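PDB 5U47: penicillin binding protein 2X from Streptococcus thermophilus, which probably cross-links the peptides of neighbouring glycan strands in septal peptidoglycan during cell division, and is probably inactivated by beta-lactam antibiotics. Local coordinates for residues Y219-A224 and T255-A260; T384-V389 and P435-Q440; K439-T444 and Q611-P616. The protein carries 1 engineered substitution. One frame throughout, in Å; residues are numbered along the deposited sequence. Where two conformers were deposited one is given.

Contact 1 of 3, residues Y219-A224 and T255-A260; sequences YTTLSA and TGEILA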
ATOM      1  N   TYR A 219      -9.859   0.580   8.521  1.00 21.54           N
ATOM      2  CA  TYR A 219     -10.641   0.466   7.309  1.00 21.92           C
ATOM      3  C   TYR A 219      -9.730   0.908   6.182  1.00 21.90           C
ATOM      4  O   TYR A 219      -9.331   2.063   6.126  1.00 23.50           O
ATOM      5  CB  TYR A 219     -11.883   1.363   7.341  1.00 22.88           C
ATOM      6  CG  TYR A 219     -12.919   0.923   8.350  1.00 24.10           C
ATOM      7  CD1 TYR A 219     -12.748   1.178   9.701  1.00 25.04           C
ATOM      8  CD2 TYR A 219     -14.074   0.264   7.952  1.00 25.23           C
ATOM      9  CE1 TYR A 219     -13.700   0.775  10.646  1.00 26.24           C
ATOM     10  CE2 TYR A 219     -15.030  -0.150   8.891  1.00 26.88           C
ATOM     11  CZ  TYR A 219     -14.833   0.118  10.228  1.00 26.80           C
ATOM     12  OH  TYR A 219     -15.761  -0.279  11.148  1.00 29.59           O
ATOM     13  N   THR A 220      -9.374  -0.013   5.304  1.00 21.95           N
ATOM     14  CA  THR A 220      -8.571   0.330   4.163  1.00 21.64           C
ATOM     15  C   THR A 220      -9.442   0.979   3.098  1.00 22.58           C
ATOM     16  O   THR A 220     -10.688   1.005   3.202  1.00 21.92           O
ATOM     17  CB  THR A 220      -7.858  -0.896   3.567  1.00 20.84           C
ATOM     18  OG1 THR A 220      -8.818  -1.806   3.020  1.00 21.17           O
ATOM     19  CG2 THR A 220      -7.024  -1.583   4.614  1.00 20.44           C
ATOM     20  N   THR A 221      -8.785   1.512   2.071  1.00 20.48           N
ATOM     21  CA  THR A 221      -9.478   2.138   0.948  1.00 20.33           C
ATOM     22  C   THR A 221      -9.965   1.115  -0.064  1.00 19.65           C
ATOM     23  O   THR A 221     -10.706   1.457  -0.992  1.00 20.78           O
ATOM     24  CB  THR A 221      -8.528   3.118   0.214  1.00 19.45           C
ATOM     25  OG1 THR A 221      -7.323   2.436  -0.108  1.00 18.25           O
ATOM     26  CG2 THR A 221      -8.222   4.293   1.093  1.00 19.90           C
ATOM     27  N   LEU A 222      -9.539  -0.141   0.091  1.00 19.89           N
ATOM     28  CA  LEU A 222      -9.914  -1.199  -0.856  1.00 19.70           C
ATOM     29  C   LEU A 222     -11.421  -1.452  -0.927  1.00 19.96           C
ATOM     30  O   LEU A 222     -12.134  -1.269   0.035  1.00 18.35           O
ATOM     31  CB  LEU A 222      -9.240  -2.532  -0.521  1.00 20.25           C
ATOM     32  CG  LEU A 222      -7.722  -2.678  -0.465  1.00 21.31           C
ATOM     33  CD1 LEU A 222      -7.392  -4.130  -0.139  1.00 23.19           C
ATOM     34  CD2 LEU A 222      -7.027  -2.257  -1.744  1.00 21.35           C
ATOM     35  N   SER A 223     -11.873  -1.818  -2.121  1.00 21.20           N
ATOM     36  CA  SER A 223     -13.231  -2.238  -2.384  1.00 22.77           C
ATOM     37  C   SER A 223     -13.164  -3.735  -2.568  1.00 23.15           C
ATOM     38  O   SER A 223     -12.626  -4.206  -3.590  1.00 20.82           O
ATOM     39  CB  SER A 223     -13.726  -1.601  -3.665  1.00 24.93           C
ATOM     40  OG  SER A 223     -14.947  -2.181  -4.088  1.00 25.46           O
ATOM     41  N   ALA A 224     -13.665  -4.496  -1.596  1.00 23.69           N
ATOM     42  CA  ALA A 224     -13.630  -5.958  -1.727  1.00 25.70           C
ATOM     43  C   ALA A 224     -14.222  -6.499  -3.028  1.00 27.02           C
ATOM     44  O   ALA A 224     -13.599  -7.371  -3.652  1.00 26.67           O
ATOM     45  CB  ALA A 224     -14.223  -6.657  -0.500  1.00 27.07           C
ATOM     46  N   THR A 255      -9.022  11.351  -5.727  1.00 22.68           N
ATOM     47  CA  THR A 255      -8.675  11.308  -4.297  1.00 22.98           C
ATOM     48  C   THR A 255      -7.364  10.623  -3.961  1.00 21.73           C
ATOM     49  O   THR A 255      -6.863  10.795  -2.843  1.00 21.58           O
ATOM     50  CB  THR A 255      -9.761  10.584  -3.472  1.00 23.17           C
ATOM     51  OG1 THR A 255      -9.771   9.197  -3.810  1.00 24.59           O
ATOM     52  CG2 THR A 255     -11.150  11.196  -3.694  1.00 25.59           C
ATOM     53  N   GLY A 256      -6.818   9.848  -4.893  1.00 20.29           N
ATOM     54  CA  GLY A 256      -5.589   9.104  -4.621  1.00 20.48           C
ATOM     55  C   GLY A 256      -5.791   7.803  -3.844  1.00 19.93           C
ATOM     56  O   GLY A 256      -4.818   7.104  -3.534  1.00 19.78           O
ATOM     57  N   GLU A 257      -7.037   7.472  -3.512  1.00 20.06           N
ATOM     58  CA  GLU A 257      -7.337   6.239  -2.771  1.00 20.43           C
ATOM     59  C   GLU A 257      -7.054   5.016  -3.609  1.00 19.54           C
ATOM     60  O   GLU A 257      -7.449   4.969  -4.786  1.00 19.17           O
ATOM     61  CB  GLU A 257      -8.815   6.186  -2.384  1.00 21.89           C
ATOM     62  CG  GLU A 257      -9.291   7.197  -1.359  1.00 24.41           C
ATOM     63  CD  GLU A 257     -10.811   7.237  -1.348  1.00 27.00           C
ATOM     64  OE1 GLU A 257     -11.392   7.868  -2.291  1.00 27.63           O
ATOM     65  OE2 GLU A 257     -11.413   6.604  -0.438  1.00 26.12           O
ATOM     66  N   ILE A 258      -6.392   4.028  -3.013  1.00 18.31           N
ATOM     67  CA  ILE A 258      -6.110   2.754  -3.687  1.00 18.96           C
ATOM     68  C   ILE A 258      -7.337   1.839  -3.498  1.00 18.62           C
ATOM     69  O   ILE A 258      -7.589   1.353  -2.405  1.00 18.51           O
ATOM     70  CB  ILE A 258      -4.821   2.117  -3.158  1.00 18.40           C
ATOM     71  CG1 ILE A 258      -3.633   3.040  -3.501  1.00 19.14           C
ATOM     72  CG2 ILE A 258      -4.627   0.726  -3.742  1.00 19.27           C
ATOM     73  CD1 ILE A 258      -2.336   2.704  -2.779  1.00 18.54           C
ATOM     74  N   LEU A 259      -8.059   1.597  -4.585  1.00 18.29           N
ATOM     75  CA  LEU A 259      -9.305   0.825  -4.566  1.00 19.19           C
ATOM     76  C   LEU A 259      -9.093  -0.663  -4.748  1.00 19.31           C
ATOM     77  O   LEU A 259      -9.912  -1.460  -4.302  1.00 18.36           O
ATOM     78  CB  LEU A 259     -10.263   1.359  -5.618  1.00 21.83           C
ATOM     79  CG  LEU A 259     -10.606   2.844  -5.460  1.00 22.64           C
ATOM     80  CD1 LEU A 259     -11.499   3.352  -6.579  1.00 25.67           C
ATOM     81  CD2 LEU A 259     -11.272   3.074  -4.129  1.00 24.54           C
ATOM     82  N   ALA A 260      -8.018  -1.037  -5.425  1.00 19.09           N
ATOM     83  CA  ALA A 260      -7.679  -2.429  -5.561  1.00 18.99           C
ATOM     84  C   ALA A 260      -6.219  -2.560  -5.920  1.00 20.11           C
ATOM     85  O   ALA A 260      -5.678  -1.736  -6.657  1.00 21.24           O
ATOM     86  CB  ALA A 260      -8.551  -3.094  -6.614  1.00 20.54           C
TER
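Two hydrogen bonds join Thr221-Leu222-Ser223 to the start of strand 258-264, and both end on carbonyl oxygens of that strand. The hydroxyl of Thr221 donates to Ile258, with OG1 2.6 Å from Ile258 O and tilted 29° from the carbonyl plane. It gets there because chi1 of 52° sets OG1 between the backbone N and the carbonyl carbon. Two residues on, the backbone makes the second bond: Ser223 N lies 3.0 Å from Leu259 O, with a nearly straight N-H...O angle of 170°. Leu259 O also receives a C-H...O contact from Leu222 CA at 3.5 Å, so one carbonyl is approached by two successive residues. Close by, Thr221 O and Ile258 O are 3.4 Å apart, two acceptors without a bond between them; Thr221 O is instead bonded by Arg38.

Packing fills in around this polar line. Thr221 CG2 rests 3.9 Å from Glu257 CG, the two side chains passing at a slant. The carboxylate beyond is held at both oxygens: OE1 takes the hydroxyl of Thr255 on its anti lone pair, while OE2 forms salt bridges with Arg38 and Lys439. Thr255 OG1 also accepts from Glu257 N, closing an ST turn just before the strand. Leu222 CD2 comes within 3.9 Å of Ala260 CA; separately, Leu259 CD2 abuts the carbonyl Thr221 O at 3.6 Å.

Ser223 is the N-cap of helix 224-241, and Leu259-Ala260 form a classic beta bulge opposite Val250. Through the Ser223 N bond to Leu259 O, the arrangement ties the entrance of that helix to an outermost strand of the five-stranded antiparallel sheet of the penicillin-binding transpeptidase fold.

Contact 2 of 3, residues T384-V389 and P435-Q440; sequences TRFGMV and PQFIKQ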
ATOM      1  N   THR A 384       7.355   7.915  -1.295  1.00 24.27           N
ATOM      2  CA  THR A 384       6.060   8.535  -1.016  1.00 23.32           C
ATOM      3  C   THR A 384       5.821   8.696   0.500  1.00 23.28           C
ATOM      4  O   THR A 384       5.156   9.640   0.936  1.00 24.05           O
ATOM      5  CB  THR A 384       4.894   7.734  -1.636  1.00 23.33           C
ATOM      6  OG1 THR A 384       4.706   6.477  -0.951  1.00 22.65           O
ATOM      7  CG2 THR A 384       5.136   7.484  -3.131  1.00 23.50           C
ATOM      8  N   ARG A 385       6.384   7.785   1.288  1.00 22.90           N
ATOM      9  CA  ARG A 385       6.168   7.742   2.742  1.00 23.49           C
ATOM     10  C   ARG A 385       4.660   7.667   3.007  1.00 22.49           C
ATOM     11  O   ARG A 385       4.153   8.282   3.934  1.00 22.26           O
ATOM     12  CB  ARG A 385       6.789   8.948   3.429  1.00 24.81           C
ATOM     13  CG  ARG A 385       8.208   9.204   2.973  1.00 26.45           C
ATOM     14  CD  ARG A 385       8.890  10.197   3.864  1.00 27.50           C
ATOM     15  NE  ARG A 385      10.246  10.490   3.399  1.00 29.30           N
ATOM     16  CZ  ARG A 385      10.641  11.586   2.752  1.00 30.99           C
ATOM     17  NH1 ARG A 385       9.804  12.589   2.487  1.00 30.91           N
ATOM     18  NH2 ARG A 385      11.915  11.697   2.404  1.00 33.93           N
ATOM     19  N   PHE A 386       3.971   6.851   2.202  1.00 21.46           N
ATOM     20  CA  PHE A 386       2.528   6.765   2.265  1.00 21.08           C
ATOM     21  C   PHE A 386       1.957   5.941   3.419  1.00 21.80           C
ATOM     22  O   PHE A 386       0.744   5.944   3.604  1.00 22.41           O
ATOM     23  CB  PHE A 386       1.900   6.397   0.901  1.00 19.96           C
ATOM     24  CG  PHE A 386       1.955   4.951   0.517  1.00 20.76           C
ATOM     25  CD1 PHE A 386       3.076   4.166   0.729  1.00 20.33           C
ATOM     26  CD2 PHE A 386       0.887   4.398  -0.220  1.00 20.76           C
ATOM     27  CE1 PHE A 386       3.112   2.864   0.288  1.00 20.25           C
ATOM     28  CE2 PHE A 386       0.916   3.089  -0.644  1.00 19.58           C
ATOM     29  CZ  PHE A 386       2.035   2.319  -0.379  1.00 20.61           C
ATOM     30  N   GLY A 387       2.817   5.271   4.178  1.00 20.73           N
ATOM     31  CA  GLY A 387       2.398   4.554   5.358  1.00 22.16           C
ATOM     32  C   GLY A 387       2.986   3.182   5.543  1.00 22.68           C
ATOM     33  O   GLY A 387       2.919   2.642   6.632  1.00 24.50           O
ATOM     34  N   MET A 388       3.554   2.609   4.495  1.00 23.17           N
ATOM     35  CA  MET A 388       4.112   1.274   4.609  1.00 25.85           C
ATOM     36  C   MET A 388       5.561   1.320   5.052  1.00 28.82           C
ATOM     37  O   MET A 388       6.277   2.279   4.738  1.00 30.92           O
ATOM     38  CB  MET A 388       4.065   0.546   3.268  1.00 24.65           C
ATOM     39  CG  MET A 388       2.684   0.227   2.765  1.00 26.59           C
ATOM     40  SD  MET A 388       1.810  -1.016   3.750  1.00 27.29           S
ATOM     41  CE  MET A 388       0.367  -1.283   2.721  1.00 27.42           C
ATOM     42  N   VAL A 389       5.997   0.309   5.801  0.50 29.78           N
ATOM     43  CA  VAL A 389       7.408   0.220   6.179  0.50 31.62           C
ATOM     44  C   VAL A 389       8.120  -0.592   5.100  0.50 31.97           C
ATOM     45  O   VAL A 389       7.516  -1.462   4.466  0.50 31.63           O
ATOM     46  CB  VAL A 389       7.623  -0.388   7.578  0.50 33.80           C
ATOM     47  CG1 VAL A 389       6.910   0.462   8.628  0.50 34.63           C
ATOM     48  CG2 VAL A 389       7.162  -1.831   7.630  0.50 34.06           C
ATOM     49  N   PRO A 435      -0.812   8.896  -2.722  1.00 20.33           N
ATOM     50  CA  PRO A 435      -1.600   7.681  -2.733  1.00 19.83           C
ATOM     51  C   PRO A 435      -1.932   7.292  -1.286  1.00 19.65           C
ATOM     52  O   PRO A 435      -1.087   7.484  -0.407  1.00 20.04           O
ATOM     53  CB  PRO A 435      -0.665   6.656  -3.393  1.00 20.30           C
ATOM     54  CG  PRO A 435       0.250   7.484  -4.221  1.00 20.36           C
ATOM     55  CD  PRO A 435       0.496   8.689  -3.371  1.00 21.00           C
ATOM     56  N   GLN A 436      -3.150   6.795  -1.067  1.00 18.25           N
ATOM     57  CA  GLN A 436      -3.647   6.415   0.262  1.00 19.31           C
ATOM     58  C   GLN A 436      -4.255   5.038   0.237  1.00 19.04           C
ATOM     59  O   GLN A 436      -4.937   4.658  -0.741  1.00 18.18           O
ATOM     60  CB  GLN A 436      -4.738   7.381   0.731  1.00 20.71           C
ATOM     61  CG  GLN A 436      -4.252   8.783   1.048  1.00 22.74           C
ATOM     62  CD  GLN A 436      -5.368   9.732   1.452  1.00 24.48           C
ATOM     63  OE1 GLN A 436      -6.559   9.496   1.166  1.00 25.13           O
ATOM     64  NE2 GLN A 436      -4.994  10.819   2.109  1.00 23.54           N
ATOM     65  N   PHE A 437      -4.043   4.313   1.337  1.00 18.09           N
ATOM     66  CA  PHE A 437      -4.596   2.985   1.536  1.00 18.79           C
ATOM     67  C   PHE A 437      -5.380   2.875   2.853  1.00 19.50           C
ATOM     68  O   PHE A 437      -5.990   1.826   3.109  1.00 17.27           O
ATOM     69  CB  PHE A 437      -3.516   1.873   1.422  1.00 19.94           C
ATOM     70  CG  PHE A 437      -2.416   1.972   2.451  1.00 20.69           C
ATOM     71  CD1 PHE A 437      -2.579   1.438   3.717  1.00 21.25           C
ATOM     72  CD2 PHE A 437      -1.216   2.607   2.145  1.00 21.40           C
ATOM     73  CE1 PHE A 437      -1.568   1.544   4.663  1.00 22.49           C
ATOM     74  CE2 PHE A 437      -0.202   2.715   3.086  1.00 22.15           C
ATOM     75  CZ  PHE A 437      -0.382   2.178   4.351  1.00 22.68           C
ATOM     76  N   ILE A 438      -5.380   3.939   3.675  1.00 19.21           N
ATOM     77  CA  ILE A 438      -6.168   3.956   4.931  1.00 20.83           C
ATOM     78  C   ILE A 438      -7.308   4.941   4.796  1.00 21.02           C
ATOM     79  O   ILE A 438      -7.088   6.133   4.522  1.00 20.23           O
ATOM     80  CB  ILE A 438      -5.354   4.415   6.157  1.00 21.58           C
ATOM     81  CG1 ILE A 438      -4.118   3.542   6.326  1.00 22.19           C
ATOM     82  CG2 ILE A 438      -6.220   4.377   7.426  1.00 21.71           C
ATOM     83  CD1 ILE A 438      -3.122   4.085   7.328  1.00 24.93           C
ATOM     84  N   LYS A 439      -8.517   4.454   5.023  1.00 21.37           N
ATOM     85  CA  LYS A 439      -9.723   5.273   4.952  1.00 23.46           C
ATOM     86  C   LYS A 439     -10.093   5.797   6.331  1.00 22.37           C
ATOM     87  O   LYS A 439     -10.503   6.931   6.484  1.00 21.74           O
ATOM     88  CB  LYS A 439     -10.899   4.433   4.437  1.00 25.28           C
ATOM     89  CG  LYS A 439     -12.235   5.161   4.251  1.00 31.41           C
ATOM     90  CD  LYS A 439     -12.225   6.076   3.023  1.00 36.90           C
ATOM     91  CE  LYS A 439     -11.586   7.444   3.257  1.00 41.73           C
ATOM     92  NZ  LYS A 439     -10.904   7.993   2.030  1.00 39.58           N
ATOM     93  N   GLN A 440     -10.005   4.926   7.325  1.00 22.29           N
ATOM     94  CA  GLN A 440     -10.393   5.297   8.681  1.00 24.13           C
ATOM     95  C   GLN A 440      -9.707   4.416   9.695  1.00 23.58           C
ATOM     96  O   GLN A 440      -9.530   3.230   9.455  1.00 24.14           O
ATOM     97  CB  GLN A 440     -11.925   5.175   8.840  1.00 23.41           C
ATOM     98  CG  GLN A 440     -12.483   5.562  10.187  1.00 24.58           C
ATOM     99  CD  GLN A 440     -13.997   5.388  10.267  1.00 26.16           C
ATOM    100  OE1 GLN A 440     -14.453   4.344  10.678  1.00 27.39           O
ATOM    101  NE2 GLN A 440     -14.775   6.406   9.839  1.00 24.85           N
TER
HETATM  102  O   HOH W   1      -0.934   8.222   2.387  1.00 22.45           O
HETATM  103  O   HOH W   2      -2.729   5.686   3.398  1.00 26.26           O
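An edge-to-face aromatic pair, extended by a methionine, packs the loop after helix 368-377 against the residues leading into strand 438-443, a buried contact within the transpeptidase region, with helix 175-179 packing on Met388 and Phe437. The edge of Phe437 points at the face of Phe386, with centroids 5.0 Å apart and planes at 81°; Phe437 CE2 sits over the centre of the Phe386 ring. In both residues chi1 (79° and 62°) sets CG between the backbone N and the carbonyl carbon. Met388 covers a face of Phe437: its methyl CE stands 3.9 Å from the centroid, almost on the ring normal, in a CH-pi contact, and SD approaches obliquely. Gly387 C is 3.7 Å from Phe437 CZ, at the edge of the same ring.

Polar links run through water. Water 1 donates to both Phe386 O and Pro435 O, the latter at 2.9 Å, and water 2 accepts from Phe437 N while donating weakly to Phe386 O. Helix 416-427 adds Val417 against Phe386 and Pro435. The combination is a T-shaped stack joined to a Met-aromatic contact.

Contact 3 of 3, residues K439-T444 and Q611-P616; sequences KQVADT and QNLVHP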
ATOM      1  N   LYS A 439      -8.517   4.454   5.023  1.00 21.37           N
ATOM      2  CA  LYS A 439      -9.723   5.273   4.952  1.00 23.46           C
ATOM      3  C   LYS A 439     -10.093   5.797   6.331  1.00 22.37           C
ATOM      4  O   LYS A 439     -10.503   6.931   6.484  1.00 21.74           O
ATOM      5  CB  LYS A 439     -10.899   4.433   4.437  1.00 25.28           C
ATOM      6  CG  LYS A 439     -12.235   5.161   4.251  1.00 31.41           C
ATOM      7  CD  LYS A 439     -12.225   6.076   3.023  1.00 36.90           C
ATOM      8  CE  LYS A 439     -11.586   7.444   3.257  1.00 41.73           C
ATOM      9  NZ  LYS A 439     -10.904   7.993   2.030  1.00 39.58           N
ATOM     10  N   GLN A 440     -10.005   4.926   7.325  1.00 22.29           N
ATOM     11  CA  GLN A 440     -10.393   5.297   8.681  1.00 24.13           C
ATOM     12  C   GLN A 440      -9.707   4.416   9.695  1.00 23.58           C
ATOM     13  O   GLN A 440      -9.530   3.230   9.455  1.00 24.14           O
ATOM     14  CB  GLN A 440     -11.925   5.175   8.840  1.00 23.41           C
ATOM     15  CG  GLN A 440     -12.483   5.562  10.187  1.00 24.58           C
ATOM     16  CD  GLN A 440     -13.997   5.388  10.267  1.00 26.16           C
ATOM     17  OE1 GLN A 440     -14.453   4.344  10.678  1.00 27.39           O
ATOM     18  NE2 GLN A 440     -14.775   6.406   9.839  1.00 24.85           N
ATOM     19  N   VAL A 441      -9.347   5.015  10.824  1.00 24.11           N
ATOM     20  CA  VAL A 441      -8.770   4.325  11.976  1.00 24.86           C
ATOM     21  C   VAL A 441      -9.829   4.520  13.062  1.00 26.38           C
ATOM     22  O   VAL A 441     -10.205   5.663  13.368  1.00 24.05           O
ATOM     23  CB  VAL A 441      -7.448   4.965  12.422  1.00 26.06           C
ATOM     24  CG1 VAL A 441      -6.880   4.257  13.650  1.00 26.87           C
ATOM     25  CG2 VAL A 441      -6.451   4.981  11.272  1.00 25.65           C
ATOM     26  N   ALA A 442     -10.323   3.418  13.629  1.00 26.35           N
ATOM     27  CA  ALA A 442     -11.424   3.483  14.587  1.00 26.20           C
ATOM     28  C   ALA A 442     -11.100   2.875  15.928  1.00 27.89           C
ATOM     29  O   ALA A 442     -10.513   1.776  16.010  1.00 26.89           O
ATOM     30  CB  ALA A 442     -12.658   2.798  14.006  1.00 26.21           C
ATOM     31  N   ASP A 443     -11.466   3.604  16.982  1.00 28.33           N
ATOM     32  CA  ASP A 443     -11.326   3.115  18.333  1.00 31.84           C
ATOM     33  C   ASP A 443     -12.752   2.741  18.737  1.00 32.94           C
ATOM     34  O   ASP A 443     -13.555   3.616  19.102  1.00 31.39           O
ATOM     35  CB  ASP A 443     -10.712   4.161  19.268  1.00 34.14           C
ATOM     36  CG  ASP A 443     -10.570   3.642  20.707  1.00 37.23           C
ATOM     37  OD1 ASP A 443     -11.443   2.875  21.160  1.00 37.99           O
ATOM     38  OD2 ASP A 443      -9.594   4.003  21.398  1.00 43.48           O
ATOM     39  N   THR A 444     -13.066   1.450  18.643  1.00 35.05           N
ATOM     40  CA  THR A 444     -14.410   0.945  18.967  1.00 39.47           C
ATOM     41  C   THR A 444     -14.716   0.927  20.447  1.00 40.67           C
ATOM     42  O   THR A 444     -15.875   0.850  20.820  1.00 44.79           O
ATOM     43  CB  THR A 444     -14.651  -0.476  18.418  1.00 40.66           C
ATOM     44  OG1 THR A 444     -13.632  -1.348  18.903  1.00 42.50           O
ATOM     45  CG2 THR A 444     -14.633  -0.460  16.914  1.00 40.51           C
ATOM     46  N   GLN A 611       0.088   7.220   8.857  1.00 23.00           N
ATOM     47  CA  GLN A 611      -0.677   6.100   9.426  1.00 23.60           C
ATOM     48  C   GLN A 611      -1.771   6.607  10.361  1.00 23.24           C
ATOM     49  O   GLN A 611      -2.812   5.955  10.534  1.00 22.39           O
ATOM     50  CB  GLN A 611       0.248   5.165  10.189  1.00 24.54           C
ATOM     51  CG  GLN A 611       1.248   4.474   9.270  1.00 24.89           C
ATOM     52  CD  GLN A 611       2.326   3.723  10.011  1.00 25.60           C
ATOM     53  OE1 GLN A 611       2.419   3.795  11.237  1.00 27.33           O
ATOM     54  NE2 GLN A 611       3.157   3.005   9.272  1.00 25.09           N
ATOM     55  N   ASN A 612      -1.515   7.779  10.950  1.00 22.38           N
ATOM     56  CA  ASN A 612      -2.424   8.425  11.866  1.00 23.82           C
ATOM     57  C   ASN A 612      -3.235   9.536  11.190  1.00 23.53           C
ATOM     58  O   ASN A 612      -3.860  10.355  11.862  1.00 23.07           O
ATOM     59  CB  ASN A 612      -1.660   8.921  13.106  1.00 23.77           C
ATOM     60  CG  ASN A 612      -1.133   7.761  13.941  1.00 24.81           C
ATOM     61  OD1 ASN A 612      -1.864   7.213  14.783  1.00 23.50           O
ATOM     62  ND2 ASN A 612       0.117   7.344  13.676  1.00 23.24           N
ATOM     63  N   LEU A 613      -3.222   9.522   9.866  1.00 22.66           N
ATOM     64  CA  LEU A 613      -3.995  10.422   9.035  1.00 23.42           C
ATOM     65  C   LEU A 613      -3.598  11.909   9.073  1.00 23.52           C
ATOM     66  O   LEU A 613      -4.374  12.786   8.691  1.00 27.48           O
ATOM     67  CB  LEU A 613      -5.496  10.203   9.255  1.00 24.46           C
ATOM     68  CG  LEU A 613      -5.947   8.738   9.086  1.00 26.10           C
ATOM     69  CD1 LEU A 613      -7.454   8.684   9.055  1.00 26.03           C
ATOM     70  CD2 LEU A 613      -5.402   8.128   7.796  1.00 25.75           C
ATOM     71  N   VAL A 614      -2.378  12.174   9.477  1.00 22.95           N
ATOM     72  CA  VAL A 614      -1.834  13.524   9.433  1.00 23.75           C
ATOM     73  C   VAL A 614      -1.215  13.673   8.038  1.00 23.39           C
ATOM     74  O   VAL A 614      -0.877  12.656   7.399  1.00 21.63           O
ATOM     75  CB  VAL A 614      -0.800  13.705  10.545  1.00 24.13           C
ATOM     76  CG1 VAL A 614      -0.131  15.072  10.473  1.00 25.01           C
ATOM     77  CG2 VAL A 614      -1.487  13.517  11.891  1.00 25.93           C
ATOM     78  N   HIS A 615      -1.141  14.909   7.534  1.00 23.96           N
ATOM     79  CA  HIS A 615      -0.585  15.184   6.191  1.00 23.47           C
ATOM     80  C   HIS A 615       0.693  16.006   6.366  1.00 23.78           C
ATOM     81  O   HIS A 615       0.656  17.241   6.324  1.00 21.67           O
ATOM     82  CB  HIS A 615      -1.573  15.953   5.294  1.00 22.95           C
ATOM     83  CG  HIS A 615      -2.804  15.181   4.928  1.00 22.63           C
ATOM     84  ND1 HIS A 615      -3.861  15.760   4.260  1.00 22.00           N
ATOM     85  CD2 HIS A 615      -3.170  13.899   5.177  1.00 22.22           C
ATOM     86  CE1 HIS A 615      -4.798  14.851   4.061  1.00 22.48           C
ATOM     87  NE2 HIS A 615      -4.405  13.714   4.610  1.00 22.23           N
ATOM     88  N   PRO A 616       1.829  15.325   6.585  1.00 24.04           N
ATOM     89  CA  PRO A 616       3.065  16.033   6.804  1.00 23.72           C
ATOM     90  C   PRO A 616       3.716  16.507   5.515  1.00 24.94           C
ATOM     91  O   PRO A 616       3.524  15.906   4.462  1.00 24.52           O
ATOM     92  CB  PRO A 616       3.948  14.967   7.450  1.00 25.16           C
ATOM     93  CG  PRO A 616       3.505  13.703   6.827  1.00 24.18           C
ATOM     94  CD  PRO A 616       2.027  13.863   6.597  1.00 23.95           C
TER
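The C-terminal end of helix 602-611, in the first PASTA domain, meets strand 438-443 of the transpeptidase domain through a small van der Waals contact of Val441 with the Gln611 carbonyl and the Leu613 side chain. The nearest approach is that of Val441 CG2 to Gln611 O, 3.8 Å. This methyl lies anti to its own carbonyl carbon, beside the backbone N, and also faces Leu613 CG at 4.4 Å. Gln611 O is buried here and has no hydrogen-bonding partner in the model, so a carbonyl near the helix end is covered by a methyl group.

Leu613 reaches the strand because of how the helix stops. Its positive phi, 67°, marks it as the C-prime residue of a Schellman motif, in which Val614 N bonds back to Leu609 O and Leu613 N to Arg610 O. The chain turns, and the CB of Leu613 points toward the strand; CD1 then lies 4.4 Å from Lys439 O and 4.5 Å from Gln440 CA, loose van der Waals neighbours.

On the strand side, Lys439 and Gln440 form a classic beta bulge opposite Tyr219, and the CB atoms of both point away from the PASTA segment. Their polar ends have partners of their own: Lys439 NZ a salt bridge to Glu257, Gln440 NE2 hydrogen bonds to Thr451 and Ser584. No hydrogen bond joins the two segments directly, but Asn612 O accepts one from Arg450 on the adjacent strand 448-451, and Gln611 NE2 bonds to Gly387 O.

How the contacts relate
Strand 438-443 and its lead-in are the common thread. Contact 2 uses their beginning and contact 3 continues from the shared Lys439 and Gln440, with centres about 10 Å apart. Contact 1 precedes both along the chain; its centre lies about 10 Å from that of contact 2 and about 14 Å from that of contact 3. It joins them through strand 217-220, the antiparallel neighbour of 438-443 in one mixed sheet, where Tyr219 pairs with the Lys439-Gln440 bulge. Ile258 N to Gln436 O, probably a hydrogen bond, links contacts 1 and 2 again. Strand 438-443 and its lead-in thus pack against both other transpeptidase segments and the first PASTA domain.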